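Long-range contacts in envelopment polyprotein (Bovine Schmallenberg virus BH80/Germany/2011, PDB 7A56), which probably drives fusion of the viral envelope with the host cell membrane during entry, as a class II fusion glycoprotein captured here in its postfusion form: residues T58-G63 with I75-P80; I226-Q231 with G334-K339; I52-K57 with N348-Q353. All coordinates share one frame; numbering follows the deposited sequence.

Contacts 1 and 2 belong to one five-stranded antiparallel sheet, where strands 70-80 and 335-343 are neighbours; their centres lie about 10 Å apart and both are largely buried, partly by other subunits of the trimer. Contact 2 is a regular strand pair with a carboxylate-amide cluster on one face, whereas contact 1 adds a serine hydroxyl and two waters to a short strand pairing. Contact 3 sits nearer the surface, about 13 Å between centres from contact 1, and joins a loop to the end of strand 346-350 with a single direct hydrogen bond and several waters. Along the chain it encloses both of the others.

Contact 1: residues T58-G63 with I75-P80; sequences TMTLNG and IESHIP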
loop_
_atom_site.group_PDB
_atom_site.type_symbol
_atom_site.label_atom_id
_atom_site.label_comp_id
_atom_site.label_asym_id
_atom_site.label_seq_id
_atom_site.Cartn_x
_atom_site.Cartn_y
_atom_site.Cartn_z
ATOM N N THR A 58 -15.098 -22.802 -13.372
ATOM C CA THR A 58 -13.727 -23.052 -13.825
ATOM C C THR A 58 -13.473 -24.557 -13.829
ATOM O O THR A 58 -14.402 -25.362 -13.779
ATOM C CB THR A 58 -12.698 -22.293 -12.966
ATOM O OG1 THR A 58 -11.415 -22.400 -13.594
ATOM C CG2 THR A 58 -12.624 -22.840 -11.507
ATOM N N MET A 59 -12.208 -24.959 -13.915
ATOM C CA MET A 59 -11.950 -26.388 -14.037
ATOM C C MET A 59 -12.221 -27.059 -12.703
ATOM O O MET A 59 -12.240 -26.418 -11.658
ATOM C CB MET A 59 -10.515 -26.625 -14.510
ATOM C CG MET A 59 -9.476 -26.612 -13.440
ATOM S SD MET A 59 -8.626 -25.117 -13.018
ATOM C CE MET A 59 -8.518 -24.099 -14.490
ATOM N N THR A 60 -12.525 -28.343 -12.755
ATOM C CA THR A 60 -12.849 -29.134 -11.572
ATOM C C THR A 60 -11.976 -30.375 -11.565
ATOM O O THR A 60 -11.472 -30.805 -12.608
ATOM C CB THR A 60 -14.318 -29.550 -11.528
ATOM O OG1 THR A 60 -14.624 -30.425 -12.657
ATOM C CG2 THR A 60 -15.200 -28.289 -11.535
ATOM N N LEU A 61 -11.744 -30.908 -10.373
ATOM C CA LEU A 61 -10.998 -32.163 -10.212
ATOM C C LEU A 61 -11.945 -33.201 -9.654
ATOM O O LEU A 61 -12.651 -32.927 -8.684
ATOM C CB LEU A 61 -9.815 -31.961 -9.259
ATOM C CG LEU A 61 -8.740 -31.031 -9.815
ATOM C CD1 LEU A 61 -7.658 -30.883 -8.809
ATOM C CD2 LEU A 61 -8.167 -31.674 -11.061
ATOM N N ASN A 62 -11.974 -34.397 -10.246
ATOM C CA ASN A 62 -12.963 -35.398 -9.884
ATOM C C ASN A 62 -12.186 -36.631 -9.440
ATOM O O ASN A 62 -11.110 -36.903 -9.987
ATOM C CB ASN A 62 -13.921 -35.669 -11.107
ATOM C CG ASN A 62 -14.733 -34.357 -11.582
ATOM O OD1 ASN A 62 -14.157 -33.300 -12.044
ATOM N ND2 ASN A 62 -16.074 -34.461 -11.509
ATOM N N GLY A 63 -12.643 -37.297 -8.370
ATOM C CA GLY A 63 -11.865 -38.393 -7.804
ATOM C C GLY A 63 -12.738 -39.305 -6.965
ATOM O O GLY A 63 -13.944 -39.098 -6.853
ATOM N N ILE A 75 -15.773 -34.040 -5.956
ATOM C CA ILE A 75 -15.403 -32.996 -6.884
ATOM C C ILE A 75 -14.759 -31.881 -6.066
ATOM O O ILE A 75 -15.157 -31.603 -4.923
ATOM C CB ILE A 75 -16.609 -32.480 -7.702
ATOM C CG1 ILE A 75 -16.138 -31.467 -8.763
ATOM C CG2 ILE A 75 -17.712 -31.909 -6.800
ATOM C CD1 ILE A 75 -17.128 -31.255 -9.872
ATOM N N GLU A 76 -13.697 -31.339 -6.603
ATOM C CA GLU A 76 -12.994 -30.237 -5.959
ATOM C C GLU A 76 -12.877 -29.087 -6.947
ATOM O O GLU A 76 -12.666 -29.316 -8.135
ATOM C CB GLU A 76 -11.615 -30.713 -5.510
ATOM C CG GLU A 76 -10.864 -29.706 -4.646
ATOM C CD GLU A 76 -9.907 -28.835 -5.467
ATOM O OE1 GLU A 76 -9.003 -28.254 -4.840
ATOM O OE2 GLU A 76 -10.023 -28.755 -6.733
ATOM N N SER A 77 -12.969 -27.838 -6.460
ATOM C CA SER A 77 -12.742 -26.701 -7.350
ATOM C C SER A 77 -12.449 -25.495 -6.454
ATOM O O SER A 77 -12.179 -25.637 -5.250
ATOM C CB SER A 77 -13.934 -26.478 -8.287
ATOM O OG SER A 77 -13.615 -25.584 -9.345
ATOM N N HIS A 78 -12.499 -24.307 -7.042
ATOM C CA HIS A 78 -12.215 -23.081 -6.292
ATOM C C HIS A 78 -12.961 -21.928 -6.939
ATOM O O HIS A 78 -13.297 -21.975 -8.133
ATOM C CB HIS A 78 -10.715 -22.756 -6.260
ATOM C CG HIS A 78 -10.052 -22.874 -7.602
ATOM N ND1 HIS A 78 -9.349 -24.001 -7.999
ATOM C CD2 HIS A 78 -10.038 -22.039 -8.665
ATOM C CE1 HIS A 78 -8.922 -23.847 -9.240
ATOM N NE2 HIS A 78 -9.325 -22.666 -9.671
ATOM N N ILE A 79 -13.145 -20.846 -6.164
ATOM C CA ILE A 79 -13.856 -19.674 -6.630
ATOM C C ILE A 79 -13.207 -18.445 -5.999
ATOM O O ILE A 79 -12.814 -18.508 -4.826
ATOM C CB ILE A 79 -15.362 -19.723 -6.273
ATOM C CG1 ILE A 79 -16.101 -18.456 -6.704
ATOM C CG2 ILE A 79 -15.614 -19.986 -4.788
ATOM C CD1 ILE A 79 -17.612 -18.576 -6.565
ATOM N N PRO A 80 -13.048 -17.346 -6.750
ATOM C CA PRO A 80 -12.466 -16.115 -6.158
ATOM C C PRO A 80 -13.259 -15.639 -4.968
ATOM O O PRO A 80 -14.495 -15.653 -4.999
ATOM C CB PRO A 80 -12.553 -15.093 -7.301
ATOM C CG PRO A 80 -12.449 -15.994 -8.565
ATOM C CD PRO A 80 -13.273 -17.220 -8.213
HETATM O O HOH W 1 -16.100 -24.305 -11.045
HETATM O O HOH W 2 -9.797 -27.764 -9.560
#
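Leu61 and Glu76 form an antiparallel hydrogen-bonded pair, with Leu61 N to Glu76 O at 2.9 Å and Glu76 N to Leu61 O at 2.8 Å; Asn62 and Ile75 follow as a non-hydrogen-bonded pair. The short strand axes run 161° apart. Next to this pair Ser77 adds a side-chain link: with OG anti to its own backbone N (chi1 -167°), the hydroxyl donates to Met59 O at 2.8 Å, tilted 25° from that carbonyl plane. A water accepts from Thr58 N and donates to Ser77 OG, continuing the link down the loop.

On the face of Leu61 and Glu76 the two side chains lie side by side, Leu61 CD1 coming within 3.8 Å of Glu76 OE2. A second water donates to that carboxylate oxygen and, weakly, to Met59 O. On the face of Asn62 and Ile75, Ile75 CD1 packs 3.7 Å from Thr60 CB and also meets Asn62 ND2, while Thr60 OG1 donates in the carbonyl plane to a lone pair of Asn62 OD1. This bond ties the polar ends of Thr60 and Asn62 together beside the isoleucine methyl. Farther along, the His78 ring is approached obliquely by Thr58 CG2 and by Met59 SD, the sulfur 4.0 Å from His78 CE1. Thr58 OG1 and His78 NE2 both bond to Asp229 OD2 of the second subunit; that carboxylate may favour a protonated imidazole.

Leu61 and Glu76 also pack on Leu61 of the third subunit. Strands 61-67 and 70-80 are the arms of a beta hairpin, and this contact lies at the open end of the hairpin, away from its turn, where the hairpin helps build the trimer interface of the postfusion fusion protein.

Contact 2: residues I226-Q231 with G334-K339; sequences IQLDIQ and GTINYK
Asp229 CG lies between its backbone N and carbonyl carbon (chi1 69°), and Asn337 CG lies anti to its own carbonyl carbon; these turns bring carboxylate and amide together across a hydrogen-bonded pair. Asn337 ND2 donates almost straight to Asp229 OD1 at 3.0 Å, on the syn side but somewhat out of the carboxylate plane, with the two planes 59° apart. Gln231 NE2 reaches the same oxygen at 2.8 Å from the opposite face, 71° above the carboxylate plane, so two amides grip OD1. Its partner oxygen, OD2, accepts from Thr58 OG1 and His78 NE2 of the third subunit. On the other face, Ile336 CD1 packs 3.6 Å from Ile230 CB, and Leu228 CG lies 4.0 Å from Tyr338 CB. A water bridges Gln227 OE1 and Lys339 NZ; Gln227 NE2 donates to Ser223 O, and the ammonium also bonds to Thr60 O of the third subunit. Six backbone hydrogen bonds join the two antiparallel strands.

Strand 335-343 is flanked by strand 70-80 on one edge and strand 226-231 on the other, with 221-222 beyond; Ile204 and Val200 of strand 197-206 cover the Leu228 and Ile230 face.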
loop_
_atom_site.group_PDB
_atom_site.type_symbol
_atom_site.label_atom_id
_atom_site.label_comp_id
_atom_site.label_asym_id
_atom_site.label_seq_id
_atom_site.Cartn_x
_atom_site.Cartn_y
_atom_site.Cartn_z
ATOM N N ILE A 226 -18.588 -31.712 2.996
ATOM C CA ILE A 226 -18.122 -30.512 2.298
ATOM C C ILE A 226 -17.071 -29.791 3.122
ATOM O O ILE A 226 -17.256 -29.542 4.324
ATOM C CB ILE A 226 -19.278 -29.553 1.957
ATOM C CG1 ILE A 226 -20.371 -30.282 1.128
ATOM C CG2 ILE A 226 -18.703 -28.252 1.275
ATOM C CD1 ILE A 226 -21.653 -29.429 1.048
ATOM N N GLN A 227 -15.931 -29.522 2.499
ATOM C CA GLN A 227 -14.911 -28.715 3.161
ATOM C C GLN A 227 -14.640 -27.464 2.340
ATOM O O GLN A 227 -14.637 -27.506 1.103
ATOM C CB GLN A 227 -13.600 -29.534 3.359
ATOM C CG GLN A 227 -13.752 -30.743 4.267
ATOM C CD GLN A 227 -14.020 -31.909 3.508
ATOM O OE1 GLN A 227 -13.301 -32.198 2.533
ATOM N NE2 GLN A 227 -15.083 -32.653 3.911
ATOM N N LEU A 228 -14.374 -26.339 3.026
ATOM C CA LEU A 228 -14.004 -25.134 2.315
ATOM C C LEU A 228 -12.881 -24.436 3.076
ATOM O O LEU A 228 -12.765 -24.580 4.295
ATOM C CB LEU A 228 -15.187 -24.133 2.166
ATOM C CG LEU A 228 -16.542 -24.623 1.616
ATOM C CD1 LEU A 228 -17.381 -24.992 2.819
ATOM C CD2 LEU A 228 -17.218 -23.532 0.764
ATOM N N ASP A 229 -12.006 -23.728 2.349
ATOM C CA ASP A 229 -11.012 -22.869 3.039
ATOM C C ASP A 229 -10.814 -21.590 2.238
ATOM O O ASP A 229 -11.075 -21.533 1.023
ATOM C CB ASP A 229 -9.657 -23.575 3.301
ATOM C CG ASP A 229 -8.822 -23.860 2.030
ATOM O OD1 ASP A 229 -8.388 -22.921 1.340
ATOM O OD2 ASP A 229 -8.553 -25.067 1.720
ATOM N N ILE A 230 -10.332 -20.522 2.905
ATOM C CA ILE A 230 -9.849 -19.370 2.154
ATOM C C ILE A 230 -8.316 -19.350 2.161
ATOM O O ILE A 230 -7.674 -19.591 3.191
ATOM C CB ILE A 230 -10.438 -18.064 2.720
ATOM C CG1 ILE A 230 -10.001 -16.914 1.833
ATOM C CG2 ILE A 230 -10.002 -17.904 4.192
ATOM C CD1 ILE A 230 -10.737 -15.532 2.229
ATOM N N GLN A 231 -7.718 -19.127 0.996
ATOM C CA GLN A 231 -6.307 -18.800 0.873
ATOM C C GLN A 231 -6.207 -17.308 0.533
ATOM O O GLN A 231 -6.947 -16.802 -0.325
ATOM C CB GLN A 231 -5.656 -19.668 -0.226
ATOM C CG GLN A 231 -5.722 -21.153 0.071
ATOM C CD GLN A 231 -5.054 -21.512 1.390
ATOM O OE1 GLN A 231 -3.895 -21.090 1.659
ATOM N NE2 GLN A 231 -5.778 -22.284 2.239
ATOM N N GLY A 334 -8.873 -13.155 -2.299
ATOM C CA GLY A 334 -8.216 -14.422 -2.181
ATOM C C GLY A 334 -8.975 -15.481 -2.979
ATOM O O GLY A 334 -9.681 -15.161 -3.936
ATOM N N THR A 335 -8.812 -16.731 -2.556
ATOM C CA THR A 335 -9.456 -17.886 -3.228
ATOM C C THR A 335 -10.167 -18.753 -2.193
ATOM O O THR A 335 -9.574 -19.121 -1.158
ATOM C CB THR A 335 -8.404 -18.737 -3.950
ATOM O OG1 THR A 335 -7.647 -17.973 -4.887
ATOM C CG2 THR A 335 -9.080 -20.019 -4.654
ATOM N N ILE A 336 -11.414 -19.129 -2.473
ATOM C CA ILE A 336 -12.125 -20.137 -1.690
ATOM C C ILE A 336 -11.970 -21.497 -2.379
ATOM O O ILE A 336 -12.436 -21.686 -3.514
ATOM C CB ILE A 336 -13.627 -19.788 -1.514
ATOM C CG1 ILE A 336 -13.841 -18.350 -0.949
ATOM C CG2 ILE A 336 -14.373 -20.856 -0.605
ATOM C CD1 ILE A 336 -13.198 -18.120 0.361
ATOM N N ASN A 337 -11.294 -22.443 -1.712
ATOM C CA ASN A 337 -11.247 -23.829 -2.184
ATOM C C ASN A 337 -12.399 -24.604 -1.581
ATOM O O ASN A 337 -12.806 -24.327 -0.445
ATOM C CB ASN A 337 -9.898 -24.449 -1.798
ATOM C CG ASN A 337 -8.758 -23.734 -2.437
ATOM O OD1 ASN A 337 -8.621 -23.772 -3.647
ATOM N ND2 ASN A 337 -7.947 -23.033 -1.650
ATOM N N TYR A 338 -12.928 -25.593 -2.334
ATOM C CA TYR A 338 -13.992 -26.394 -1.765
ATOM C C TYR A 338 -13.953 -27.802 -2.362
ATOM O O TYR A 338 -13.537 -28.000 -3.506
ATOM C CB TYR A 338 -15.386 -25.797 -2.016
ATOM C CG TYR A 338 -15.733 -25.486 -3.492
ATOM C CD1 TYR A 338 -16.328 -26.459 -4.292
ATOM C CD2 TYR A 338 -15.486 -24.235 -4.058
ATOM C CE1 TYR A 338 -16.682 -26.208 -5.607
ATOM C CE2 TYR A 338 -15.850 -23.935 -5.399
ATOM C CZ TYR A 338 -16.452 -24.983 -6.173
ATOM O OH TYR A 338 -16.852 -24.754 -7.482
ATOM N N LYS A 339 -14.423 -28.746 -1.560
ATOM C CA LYS A 339 -14.505 -30.153 -1.938
ATOM C C LYS A 339 -15.821 -30.715 -1.433
ATOM O O LYS A 339 -16.205 -30.505 -0.269
ATOM C CB LYS A 339 -13.288 -30.921 -1.375
ATOM C CG LYS A 339 -13.233 -32.468 -1.798
ATOM C CD LYS A 339 -12.232 -33.185 -0.920
ATOM C CE LYS A 339 -12.148 -34.760 -1.324
ATOM N NZ LYS A 339 -11.064 -35.410 -0.516
HETATM O O HOH W 3 -10.718 -33.826 2.259
#

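Contact 3: residues I52-K57 with N348-Q353; sequences IIPQYK and NAYSTQ
Lys57 lies across Ser351, Tyr350 and Ala349, and its side chain touches each in turn. Its CB meets Ser351 OG at 3.6 Å. CG, held anti to the backbone N (chi1 177°), packs 3.7 Å from Ala349 CB. CD comes next to Tyr350 CA, 3.8 Å away, and lies equally close to Ala349 O. The chain then bends at its last two torsions, and NZ donates to a water that in turn donates to Ala349 O. The aliphatic stem thus rests on the strand end while the ammonium reaches that carbonyl through water.

At the other end of the contact, Thr352 N donates to Pro54 O at 2.9 Å, nearly along the C=O axis. This is the single direct hydrogen bond between the segments. The same carbonyl accepts from a water that also lies 2.6 Å from Thr352 OG1. The proline ring packs beside Tyr350, with Pro54 CG 3.7 Å from Tyr350 CE2 in an oblique approach, and Ile53 CG2 touches Thr352 CB. Two more waters bridge the segments: one donates to both Ile53 O and Thr352 O, another donates to Gln55 O and sits 2.7 Å from Ser351 OG.

Tyr56 points away from 348-353, and its hydroxyl bonds to Gln231 of the second subunit, so the loop also takes part in the trimer. Pro54 and Tyr350 both also touch Ile103 of strand 98-134. With one direct bond, four bridging waters and short apolar touches, the contact is a hydrated junction: the loop meets the end of strand 346-350 at an angle, their directions 128° apart, and forms no beta bridge with it, while water reaches the carbonyls of Ile53, Pro54 and Gln55.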
loop_
_atom_site.group_PDB
_atom_site.type_symbol
_atom_site.label_atom_id
_atom_site.label_comp_id
_atom_site.label_asym_id
_atom_site.label_seq_id
_atom_site.Cartn_x
_atom_site.Cartn_y
_atom_site.Cartn_z
ATOM N N ILE A 52 -30.070 -16.525 -6.374
ATOM C CA ILE A 52 -28.625 -16.720 -6.459
ATOM C C ILE A 52 -28.440 -17.718 -7.594
ATOM O O ILE A 52 -28.722 -18.921 -7.435
ATOM C CB ILE A 52 -28.001 -17.220 -5.138
ATOM C CG1 ILE A 52 -28.186 -16.209 -3.973
ATOM C CG2 ILE A 52 -26.484 -17.552 -5.285
ATOM C CD1 ILE A 52 -28.295 -16.961 -2.641
ATOM N N ILE A 53 -28.011 -17.214 -8.745
ATOM C CA ILE A 53 -27.830 -17.988 -9.976
ATOM C C ILE A 53 -26.355 -17.856 -10.365
ATOM O O ILE A 53 -25.896 -16.741 -10.690
ATOM C CB ILE A 53 -28.761 -17.482 -11.086
ATOM C CG1 ILE A 53 -30.235 -17.546 -10.629
ATOM C CG2 ILE A 53 -28.551 -18.361 -12.359
ATOM C CD1 ILE A 53 -31.194 -16.919 -11.588
ATOM N N PRO A 54 -25.576 -18.926 -10.279
ATOM C CA PRO A 54 -24.105 -18.790 -10.307
ATOM C C PRO A 54 -23.545 -18.339 -11.660
ATOM O O PRO A 54 -23.914 -18.843 -12.711
ATOM C CB PRO A 54 -23.603 -20.187 -9.931
ATOM C CG PRO A 54 -24.770 -21.113 -10.131
ATOM C CD PRO A 54 -26.013 -20.286 -9.926
ATOM N N GLN A 55 -22.617 -17.380 -11.606
ATOM C CA GLN A 55 -21.956 -16.854 -12.800
ATOM C C GLN A 55 -20.616 -17.507 -13.079
ATOM O O GLN A 55 -20.078 -17.327 -14.179
ATOM C CB GLN A 55 -21.669 -15.332 -12.626
ATOM C CG GLN A 55 -22.921 -14.456 -12.664
ATOM C CD GLN A 55 -22.625 -13.110 -12.084
ATOM O OE1 GLN A 55 -22.376 -13.009 -10.881
ATOM N NE2 GLN A 55 -22.580 -12.064 -12.924
ATOM N N TYR A 56 -20.007 -18.135 -12.072
ATOM C CA TYR A 56 -18.616 -18.557 -12.143
ATOM C C TYR A 56 -18.517 -20.075 -12.382
ATOM O O TYR A 56 -19.184 -20.872 -11.709
ATOM C CB TYR A 56 -17.886 -18.155 -10.859
ATOM C CG TYR A 56 -16.380 -18.342 -10.921
ATOM C CD1 TYR A 56 -15.554 -17.352 -11.497
ATOM C CD2 TYR A 56 -15.792 -19.535 -10.494
ATOM C CE1 TYR A 56 -14.187 -17.525 -11.579
ATOM C CE2 TYR A 56 -14.393 -19.732 -10.563
ATOM C CZ TYR A 56 -13.604 -18.730 -11.101
ATOM O OH TYR A 56 -12.252 -18.880 -11.178
ATOM N N LYS A 57 -17.704 -20.457 -13.364
ATOM C CA LYS A 57 -17.338 -21.848 -13.595
ATOM C C LYS A 57 -15.874 -21.925 -14.014
ATOM O O LYS A 57 -15.458 -21.192 -14.928
ATOM C CB LYS A 57 -18.218 -22.451 -14.698
ATOM C CG LYS A 57 -17.839 -23.854 -15.021
ATOM C CD LYS A 57 -18.864 -24.407 -15.975
ATOM C CE LYS A 57 -18.314 -24.490 -17.355
ATOM N NZ LYS A 57 -18.024 -25.924 -17.649
ATOM N N ASN A 348 -20.784 -32.160 -11.982
ATOM C CA ASN A 348 -20.173 -31.259 -12.942
ATOM C C ASN A 348 -20.491 -29.791 -12.630
ATOM O O ASN A 348 -21.606 -29.443 -12.250
ATOM C CB ASN A 348 -20.618 -31.569 -14.358
ATOM C CG ASN A 348 -22.051 -31.216 -14.590
ATOM O OD1 ASN A 348 -22.945 -31.937 -14.157
ATOM N ND2 ASN A 348 -22.296 -30.084 -15.255
ATOM N N ALA A 349 -19.542 -28.930 -12.940
ATOM C CA ALA A 349 -19.735 -27.493 -12.732
ATOM C C ALA A 349 -20.702 -26.920 -13.761
ATOM O O ALA A 349 -20.822 -27.426 -14.886
ATOM C CB ALA A 349 -18.386 -26.777 -12.824
ATOM N N TYR A 350 -21.364 -25.818 -13.390
ATOM C CA TYR A 350 -22.183 -25.080 -14.343
ATOM C C TYR A 350 -22.257 -23.619 -13.909
ATOM O O TYR A 350 -21.930 -23.259 -12.761
ATOM C CB TYR A 350 -23.609 -25.668 -14.492
ATOM C CG TYR A 350 -24.486 -25.386 -13.298
ATOM C CD1 TYR A 350 -24.502 -26.292 -12.179
ATOM C CD2 TYR A 350 -25.275 -24.224 -13.255
ATOM C CE1 TYR A 350 -25.284 -26.014 -11.065
ATOM C CE2 TYR A 350 -26.045 -23.925 -12.167
ATOM C CZ TYR A 350 -26.040 -24.799 -11.067
ATOM O OH TYR A 350 -26.812 -24.465 -9.985
ATOM N N SER A 351 -22.661 -22.776 -14.863
ATOM C CA SER A 351 -22.869 -21.353 -14.598
ATOM C C SER A 351 -23.812 -20.817 -15.664
ATOM O O SER A 351 -24.130 -21.502 -16.644
ATOM C CB SER A 351 -21.557 -20.573 -14.597
ATOM O OG SER A 351 -21.054 -20.526 -15.914
ATOM N N THR A 352 -24.248 -19.579 -15.461
ATOM C CA THR A 352 -25.198 -18.926 -16.335
ATOM C C THR A 352 -24.854 -17.463 -16.310
ATOM O O THR A 352 -24.531 -16.932 -15.249
ATOM C CB THR A 352 -26.623 -19.126 -15.836
ATOM O OG1 THR A 352 -26.870 -20.527 -15.773
ATOM C CG2 THR A 352 -27.621 -18.443 -16.737
ATOM N N GLN A 353 -24.893 -16.815 -17.461
ATOM C CA GLN A 353 -24.660 -15.376 -17.419
ATOM C C GLN A 353 -25.839 -14.656 -16.778
ATOM O O GLN A 353 -26.998 -14.948 -17.087
ATOM C CB GLN A 353 -24.419 -14.841 -18.816
ATOM C CG GLN A 353 -22.961 -14.834 -19.150
ATOM C CD GLN A 353 -22.547 -13.562 -19.851
ATOM O OE1 GLN A 353 -23.384 -12.681 -20.138
ATOM N NE2 GLN A 353 -21.246 -13.445 -20.129
HETATM O O HOH W 4 -26.316 -15.808 -13.301
HETATM O O HOH W 5 -26.275 -20.708 -13.230
HETATM O O HOH W 6 -19.018 -18.820 -16.277
HETATM O O HOH W 7 -19.119 -28.581 -16.884
#